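Local coordinates for putative tRNA (Adenine(37)-N6)-methyltransferase (PDB 7BTU) that probably methylates N6-threonylcarbamoyladenosine at position 37 of tRNA, using S-adenosyl-L-methionine as the methyl donor, at the interface of chains A and B. Residues are numbered along the deposited sequence; one frame, centred on the assembly and turned at random. Chains: chain A/B, Putative tRNA (Adenine(37)-N6)-methyltransferase.

The three contacts belong to one two-fold interface between identical chains, so each has a twin with the chains exchanged. The C-alpha centres of contact 1 and contact 2 lie about 16 Å apart. Those of contact 1 and contact 3 are about 24 Å apart, and those of contact 2 and contact 3 about 35 Å. The loop residue Asn151 serves contact 1 from chain A and contact 3 from chain B. The 3-10 helix 93-95 likewise serves contact 2 and contact 3. Strand 132-138 ends in contact 3, and its continuation enters contact 1. The same few segments are thus used repeatedly, which would suit a stable dimer.

Contact 1: the interface of chains A and B. Residues chain A 97, 149-151, 155; chain B 139-142.
B:Val140 has an extended backbone and crosses the extended loop A:Ala149 to A:Asn151 steeply, not antiparallel to it. Its side chain sits among A:Arg97, A:Asn151 and A:Asp155. CG1 is anti to the backbone N (chi1 -177°) and comes within 3.4 Å of the backbone O of A:Asp155. CG2 takes the other branch and meets CD of A:Arg97 at 3.5 Å. The guanidinium of A:Arg97 turns one face to the valine, with CB 3.8 Å above its plane and near the rim. The side chain of A:Asp155 lies roughly perpendicular to the valine and touches CG2 with its CB. A:Asn151 and B:Pro141 pass head to tail, OD1 beside the ring carbon CD. The methyl of A:Ala149 touches CD1 of B:Tyr139 at 3.7 Å and also packs on B:Pro141. Two waters link the backbones and side chains. One lies 2.7 Å from O of A:Arg150 and 2.8 Å from O of B:Tyr139. The other takes the backbone N-H of B:Tyr142 and lies 3.0 Å from OD1 of A:Asn151. In the fold, the chain B segment leads from the end of strand 132-138 into helix 141-144. It meets the chain A loop that precedes 3-10 helix 153-155.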
ATOM      1  N   ARG A  97      -9.444  -7.812  -2.067  1.00 24.37           N
ATOM      2  CA  ARG A  97      -8.951  -6.620  -2.744  1.00 31.77           C
ATOM      3  C   ARG A  97     -10.001  -6.150  -3.748  1.00 33.17           C
ATOM      4  O   ARG A  97      -9.676  -5.676  -4.836  1.00 37.90           O
ATOM      5  CB  ARG A  97      -7.604  -6.915  -3.418  1.00 31.37           C
ATOM      6  CG  ARG A  97      -6.461  -7.207  -2.402  1.00 33.75           C
ATOM      7  CD  ARG A  97      -5.258  -7.977  -2.992  1.00 33.35           C
ATOM      8  NE  ARG A  97      -4.313  -7.155  -3.765  1.00 33.50           N
ATOM      9  CZ  ARG A  97      -3.224  -6.512  -3.301  1.00 33.12           C
ATOM     10  NH1 ARG A  97      -2.869  -6.510  -1.978  1.00 28.81           N
ATOM     11  NH2 ARG A  97      -2.490  -5.814  -4.189  1.00 35.94           N
ATOM     12  N   ALA A 149       5.117 -13.442   2.689  1.00 27.90           N
ATOM     13  CA  ALA A 149       3.780 -13.319   3.270  1.00 23.80           C
ATOM     14  C   ALA A 149       2.871 -14.414   2.716  1.00 25.19           C
ATOM     15  O   ALA A 149       3.046 -14.865   1.590  1.00 21.98           O
ATOM     16  CB  ALA A 149       3.204 -11.919   2.969  1.00 17.37           C
ATOM     17  N   ARG A 150       1.858 -14.796   3.480  1.00 20.61           N
ATOM     18  CA  ARG A 150       0.930 -15.855   3.053  1.00 21.87           C
ATOM     19  C   ARG A 150      -0.428 -15.267   2.663  1.00 25.00           C
ATOM     20  O   ARG A 150      -0.858 -14.252   3.215  1.00 19.94           O
ATOM     21  CB  ARG A 150       0.757 -16.895   4.170  1.00 30.91           C
ATOM     22  N   ASN A 151      -1.106 -15.887   1.693  1.00 19.99           N
ATOM     23  CA  ASN A 151      -2.408 -15.386   1.258  1.00 19.50           C
ATOM     24  C   ASN A 151      -3.247 -16.552   0.754  1.00 24.13           C
ATOM     25  O   ASN A 151      -2.738 -17.641   0.509  1.00 24.69           O
ATOM     26  CB  ASN A 151      -2.304 -14.281   0.183  1.00 18.36           C
ATOM     27  CG  ASN A 151      -1.629 -14.739  -1.127  1.00 29.44           C
ATOM     28  OD1 ASN A 151      -0.472 -14.409  -1.374  1.00 25.91           O
ATOM     29  ND2 ASN A 151      -2.378 -15.428  -1.993  1.00 24.12           N
ATOM     30  N   ASP A 155      -6.434 -14.964  -4.039  1.00 26.92           N
ATOM     31  CA  ASP A 155      -5.437 -13.954  -4.395  1.00 23.99           C
ATOM     32  C   ASP A 155      -4.191 -14.553  -5.073  1.00 27.64           C
ATOM     33  O   ASP A 155      -3.148 -13.883  -5.187  1.00 28.05           O
ATOM     34  CB  ASP A 155      -5.042 -13.195  -3.125  1.00 23.89           C
ATOM     35  CG  ASP A 155      -6.204 -12.351  -2.570  1.00 25.73           C
ATOM     36  OD1 ASP A 155      -6.778 -11.578  -3.352  1.00 26.44           O
ATOM     37  OD2 ASP A 155      -6.544 -12.478  -1.369  1.00 31.46           O
TER
ATOM     38  N   TYR B 139      -2.436  -8.281   2.358  1.00 14.54           N
ATOM     39  CA  TYR B 139      -1.174  -8.121   1.655  1.00 18.16           C
ATOM     40  C   TYR B 139      -0.953  -9.349   0.768  1.00 16.85           C
ATOM     41  O   TYR B 139      -1.096 -10.486   1.220  1.00 18.67           O
ATOM     42  CB  TYR B 139      -0.030  -7.953   2.679  1.00 14.80           C
ATOM     43  CG  TYR B 139       1.315  -7.707   2.027  1.00 15.99           C
ATOM     44  CD1 TYR B 139       2.066  -8.761   1.500  1.00 17.30           C
ATOM     45  CD2 TYR B 139       1.809  -6.399   1.884  1.00 18.30           C
ATOM     46  CE1 TYR B 139       3.315  -8.527   0.868  1.00 19.31           C
ATOM     47  CE2 TYR B 139       3.067  -6.160   1.269  1.00 14.46           C
ATOM     48  CZ  TYR B 139       3.778  -7.198   0.744  1.00 15.33           C
ATOM     49  OH  TYR B 139       4.999  -6.964   0.135  1.00 19.29           O
ATOM     50  N   VAL B 140      -0.639  -9.126  -0.507  1.00 18.15           N
ATOM     51  CA  VAL B 140      -0.470 -10.228  -1.448  1.00 15.50           C
ATOM     52  C   VAL B 140       0.869 -10.089  -2.157  1.00 19.76           C
ATOM     53  O   VAL B 140       1.034  -9.174  -2.982  1.00 17.63           O
ATOM     54  CB  VAL B 140      -1.625 -10.267  -2.482  1.00 19.70           C
ATOM     55  CG1 VAL B 140      -1.480 -11.471  -3.419  1.00 22.20           C
ATOM     56  CG2 VAL B 140      -2.946 -10.305  -1.784  1.00 21.16           C
ATOM     57  N   PRO B 141       1.826 -10.990  -1.898  1.00 21.77           N
ATOM     58  CA  PRO B 141       3.206 -10.772  -2.373  1.00 22.81           C
ATOM     59  C   PRO B 141       3.345 -10.656  -3.874  1.00 22.52           C
ATOM     60  O   PRO B 141       4.195  -9.902  -4.365  1.00 22.57           O
ATOM     61  CB  PRO B 141       3.949 -12.037  -1.890  1.00 27.90           C
ATOM     62  CG  PRO B 141       3.123 -12.626  -0.806  1.00 23.44           C
ATOM     63  CD  PRO B 141       1.706 -12.112  -0.951  1.00 21.35           C
ATOM     64  N   TYR B 142       2.619 -11.462  -4.641  1.00 21.15           N
ATOM     65  CA  TYR B 142       2.876 -11.354  -6.065  1.00 25.86           C
ATOM     66  C   TYR B 142       2.561  -9.950  -6.562  1.00 20.49           C
ATOM     67  O   TYR B 142       3.262  -9.455  -7.448  1.00 24.77           O
ATOM     68  CB  TYR B 142       2.096 -12.421  -6.845  1.00 28.32           C
ATOM     69  CG  TYR B 142       0.730 -11.976  -7.285  1.00 31.74           C
ATOM     70  CD1 TYR B 142       0.568 -11.149  -8.391  1.00 32.33           C
ATOM     71  CD2 TYR B 142      -0.412 -12.435  -6.636  1.00 29.34           C
ATOM     72  CE1 TYR B 142      -0.667 -10.753  -8.797  1.00 32.24           C
ATOM     73  CE2 TYR B 142      -1.685 -12.031  -7.051  1.00 30.90           C
ATOM     74  CZ  TYR B 142      -1.803 -11.193  -8.120  1.00 34.27           C
ATOM     75  OH  TYR B 142      -3.056 -10.798  -8.544  1.00 36.65           O
TER
HETATM   76  O   HOH W   1      -0.234 -11.656   3.653  1.00 15.88           O
HETATM   77  O   HOH W   2       1.174 -13.808  -3.832  1.00 21.42           O

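Contact 2: the interface of chains A and B. Residues chain A 77, 92-95; chain B 51-53.
A:Phe94 meets B:Ala52 through both its backbone and its ring. The backbone N of A:Phe94 gives a hydrogen bond to O of B:Ala52 at 3.1 Å. The N lies nearly along the C=O axis, at a C=O...N angle of 168°. The side chain then runs past the same residue, which meets the CD2/CE2 edge of the ring obliquely. CB is 3.4 Å from that carbonyl O and CG 3.9 Å. CG stands beside the backbone N and anti to the carbonyl carbon (chi1 -64°), which carries the ring alongside the partner chain. CD2 touches CB of B:Ala52 at 3.8 Å and CD2 of B:Leu53 at 3.9 Å. Further along the same edge, CE2 is 4.0 Å from CB of B:Ala52. From within chain A, CG1 of A:Val93 covers one ring face, 3.9 Å above its centre. This second-shell packing probably helps set the tilt of the ring. B:Ala52 has more surface buried by the partner than any other residue of the patch. A:Gly92 passes beside B:Glu51, and A:Arg77 approaches B:Ala52, but B:Glu51 and A:Arg77 are poorly ordered. The site joins 3-10 helix 93-95 of one chain to the 3-10 turn 50-52 of the other and the loop residue B:Leu53 after it. It probably helps hold the two subunits together.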
ATOM      1  N   ARG A  77     -20.670  -5.815   3.804  1.00 67.00           N
ATOM      2  CA  ARG A  77     -19.701  -6.503   4.653  1.00 57.69           C
ATOM      3  C   ARG A  77     -19.331  -7.851   4.029  1.00 49.84           C
ATOM      4  O   ARG A  77     -18.184  -8.278   4.119  1.00 38.71           O
ATOM      5  CB  ARG A  77     -20.268  -6.703   6.075  1.00 57.74           C
ATOM      6  N   GLY A  92     -15.483 -12.132   3.222  1.00 32.30           N
ATOM      7  CA  GLY A  92     -15.592 -10.847   3.917  1.00 27.13           C
ATOM      8  C   GLY A  92     -14.862  -9.737   3.165  1.00 25.47           C
ATOM      9  O   GLY A  92     -13.792  -9.953   2.589  1.00 25.23           O
ATOM     10  N   VAL A  93     -15.417  -8.511   3.220  1.00 24.53           N
ATOM     11  CA  VAL A  93     -14.849  -7.446   2.398  1.00 23.42           C
ATOM     12  C   VAL A  93     -13.399  -7.152   2.784  1.00 22.08           C
ATOM     13  O   VAL A  93     -12.553  -6.872   1.921  1.00 22.58           O
ATOM     14  CB  VAL A  93     -15.718  -6.186   2.478  1.00 29.77           C
ATOM     15  CG1 VAL A  93     -15.748  -5.625   3.922  1.00 24.48           C
ATOM     16  CG2 VAL A  93     -15.219  -5.189   1.488  1.00 28.82           C
ATOM     17  N   PHE A  94     -13.069  -7.284   4.053  1.00 21.63           N
ATOM     18  CA  PHE A  94     -11.693  -6.989   4.443  1.00 20.79           C
ATOM     19  C   PHE A  94     -10.707  -8.113   4.106  1.00 26.66           C
ATOM     20  O   PHE A  94      -9.484  -7.937   4.251  1.00 21.38           O
ATOM     21  CB  PHE A  94     -11.699  -6.659   5.946  1.00 20.40           C
ATOM     22  CG  PHE A  94     -12.478  -5.420   6.271  1.00 21.98           C
ATOM     23  CD1 PHE A  94     -12.276  -4.278   5.548  1.00 18.94           C
ATOM     24  CD2 PHE A  94     -13.426  -5.421   7.271  1.00 20.76           C
ATOM     25  CE1 PHE A  94     -12.983  -3.099   5.855  1.00 22.66           C
ATOM     26  CE2 PHE A  94     -14.148  -4.274   7.565  1.00 25.05           C
ATOM     27  CZ  PHE A  94     -13.918  -3.105   6.855  1.00 20.92           C
ATOM     28  N   ALA A  95     -11.204  -9.265   3.678  1.00 23.03           N
ATOM     29  CA  ALA A  95     -10.366 -10.344   3.189  1.00 24.23           C
ATOM     30  C   ALA A  95     -10.192 -10.309   1.673  1.00 24.68           C
ATOM     31  O   ALA A  95      -9.703 -11.292   1.094  1.00 26.76           O
ATOM     32  CB  ALA A  95     -10.951 -11.702   3.601  1.00 25.97           C
TER
ATOM     33  N   GLU B  51     -18.348 -11.635   9.958  1.00 24.78           N
ATOM     34  CA  GLU B  51     -18.481 -11.872   8.518  1.00 31.30           C
ATOM     35  C   GLU B  51     -17.622 -10.925   7.680  1.00 26.94           C
ATOM     36  O   GLU B  51     -17.278 -11.235   6.530  1.00 23.94           O
ATOM     37  CB  GLU B  51     -19.957 -11.742   8.114  1.00 41.04           C
ATOM     38  CG  GLU B  51     -20.797 -12.973   8.527  1.00 51.49           C
ATOM     39  CD  GLU B  51     -21.069 -13.058  10.043  1.00 59.60           C
ATOM     40  OE1 GLU B  51     -21.019 -12.017  10.739  1.00 58.73           O
ATOM     41  OE2 GLU B  51     -21.320 -14.186  10.539  1.00 63.73           O
ATOM     42  N   ALA B  52     -17.307  -9.747   8.200  1.00 25.21           N
ATOM     43  CA  ALA B  52     -16.495  -8.826   7.412  1.00 24.63           C
ATOM     44  C   ALA B  52     -15.050  -9.291   7.284  1.00 22.53           C
ATOM     45  O   ALA B  52     -14.325  -8.809   6.400  1.00 22.33           O
ATOM     46  CB  ALA B  52     -16.545  -7.449   8.059  1.00 24.97           C
ATOM     47  N   LEU B  53     -14.635 -10.225   8.140  1.00 20.33           N
ATOM     48  CA  LEU B  53     -13.256 -10.690   8.253  1.00 18.87           C
ATOM     49  C   LEU B  53     -13.065 -12.105   7.726  1.00 22.44           C
ATOM     50  O   LEU B  53     -11.924 -12.570   7.643  1.00 23.51           O
ATOM     51  CB  LEU B  53     -12.844 -10.657   9.723  1.00 18.64           C
ATOM     52  CG  LEU B  53     -13.066  -9.324  10.471  1.00 21.32           C
ATOM     53  CD1 LEU B  53     -12.587  -9.482  11.925  1.00 22.82           C
ATOM     54  CD2 LEU B  53     -12.307  -8.238   9.796  1.00 19.91           C
TER

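Contact 3: the interface of chains A and B. Residues chain A 55, 58-59, 138; chain B 95, 151-153.
A:Val59 and B:Asn151 form an antiparallel beta bridge between two TrmO-family subunits. Next to it, the backbone N of B:Gly152 gives a hydrogen bond to O of A:Gln58. The bond is 2.9 Å long and nearly straight, 172° at the hydrogen. The donor is tilted 20° from the carbonyl plane. B:Ile153 packs against the same turn by all its branches. CG1 meets CG2 of A:Val59 at 3.8 Å, and the two side chains cross at about a right angle. CG2 lies 3.9 Å from CB of A:Gln58. The methyl CD1 passes beside the backbone O of A:Gly55, 3.4 Å away. CG1 of this isoleucine stands between the backbone N and the carbonyl carbon (chi1 42°), a cramped placement that puts CG1 against A:Val59. The side chains of A:Val59 and B:Asn151 run alongside each other in parallel. The amide ND2 of B:Asn151 reaches 3.7 Å from CB of A:Pro138. The proline ring also rests on B:Ala95, with CG 3.3 Å from its backbone O. In the second shell, OD1 of B:Asn151 accepts the N-H of B:Ile153 at 2.8 Å, in the plane of the side-chain carbonyl. This bent bond probably helps hold the turn that presents B:Gly152 and B:Ile153 to 3-10 helix 56-58.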
ATOM      1  N   GLY A  55      13.152  14.214  -6.327  1.00 31.72           N
ATOM      2  CA  GLY A  55      13.594  12.957  -5.764  1.00 28.34           C
ATOM      3  C   GLY A  55      12.986  11.725  -6.399  1.00 25.90           C
ATOM      4  O   GLY A  55      13.561  10.644  -6.272  1.00 27.15           O
ATOM      5  N   GLN A  58      14.922   9.068  -8.494  1.00 23.62           N
ATOM      6  CA  GLN A  58      15.616   7.932  -7.910  1.00 27.00           C
ATOM      7  C   GLN A  58      14.684   6.776  -7.565  1.00 27.01           C
ATOM      8  O   GLN A  58      15.117   5.859  -6.856  1.00 28.28           O
ATOM      9  CB  GLN A  58      16.365   8.352  -6.640  1.00 27.20           C
ATOM     10  CG  GLN A  58      17.504   9.263  -6.952  1.00 36.88           C
ATOM     11  CD  GLN A  58      18.779   8.484  -7.086  1.00 46.62           C
ATOM     12  OE1 GLN A  58      19.089   7.967  -8.153  1.00 49.27           O
ATOM     13  NE2 GLN A  58      19.526   8.381  -5.991  1.00 50.34           N
ATOM     14  N   VAL A  59      13.412   6.820  -7.972  1.00 23.41           N
ATOM     15  CA  VAL A  59      12.400   5.889  -7.468  1.00 23.91           C
ATOM     16  C   VAL A  59      11.769   5.162  -8.658  1.00 24.39           C
ATOM     17  O   VAL A  59      11.192   5.805  -9.539  1.00 22.92           O
ATOM     18  CB  VAL A  59      11.330   6.631  -6.655  1.00 25.05           C
ATOM     19  CG1 VAL A  59      10.144   5.686  -6.267  1.00 22.01           C
ATOM     20  CG2 VAL A  59      11.985   7.284  -5.426  1.00 25.56           C
ATOM     21  N   PRO A 138       6.486   6.982  -2.770  1.00 19.21           N
ATOM     22  CA  PRO A 138       7.524   6.105  -3.333  1.00 15.11           C
ATOM     23  C   PRO A 138       7.378   4.689  -2.793  1.00 22.00           C
ATOM     24  O   PRO A 138       7.029   4.479  -1.629  1.00 20.74           O
ATOM     25  CB  PRO A 138       8.854   6.748  -2.855  1.00 19.10           C
ATOM     26  CG  PRO A 138       8.428   7.452  -1.536  1.00 21.33           C
ATOM     27  CD  PRO A 138       7.033   7.979  -1.826  1.00 17.45           C
TER
ATOM     28  N   ALA B  95       7.843  12.251  -3.099  1.00 21.62           N
ATOM     29  CA  ALA B  95       9.017  11.394  -3.073  1.00 28.20           C
ATOM     30  C   ALA B  95       9.278  10.834  -1.673  1.00 29.15           C
ATOM     31  O   ALA B  95      10.310  10.191  -1.450  1.00 27.39           O
ATOM     32  CB  ALA B  95      10.243  12.189  -3.559  1.00 23.81           C
ATOM     33  N   ASN B 151      14.964   2.095  -4.960  1.00 27.00           N
ATOM     34  CA  ASN B 151      14.687   3.416  -4.396  1.00 27.44           C
ATOM     35  C   ASN B 151      15.987   3.958  -3.832  1.00 30.42           C
ATOM     36  O   ASN B 151      16.417   3.498  -2.780  1.00 27.04           O
ATOM     37  CB  ASN B 151      13.618   3.345  -3.313  1.00 26.93           C
ATOM     38  CG  ASN B 151      13.301   4.718  -2.694  1.00 27.25           C
ATOM     39  OD1 ASN B 151      14.197   5.555  -2.444  1.00 24.59           O
ATOM     40  ND2 ASN B 151      12.021   4.928  -2.393  1.00 24.04           N
ATOM     41  N   GLY B 152      16.584   4.931  -4.521  1.00 30.28           N
ATOM     42  CA  GLY B 152      17.851   5.472  -4.060  1.00 36.32           C
ATOM     43  C   GLY B 152      17.747   6.587  -3.056  1.00 39.54           C
ATOM     44  O   GLY B 152      18.786   7.074  -2.606  1.00 40.81           O
ATOM     45  N   ILE B 153      16.548   7.086  -2.739  1.00 37.36           N
ATOM     46  CA  ILE B 153      16.503   8.160  -1.748  1.00 38.77           C
ATOM     47  C   ILE B 153      16.167   7.642  -0.351  1.00 39.42           C
ATOM     48  O   ILE B 153      16.493   8.305   0.640  1.00 46.37           O
ATOM     49  CB  ILE B 153      15.591   9.318  -2.194  1.00 41.23           C
ATOM     50  CG1 ILE B 153      14.315   8.825  -2.829  1.00 37.08           C
ATOM     51  CG2 ILE B 153      16.321  10.224  -3.245  1.00 41.19           C
ATOM     52  CD1 ILE B 153      13.306   9.938  -2.905  1.00 40.07           C
TER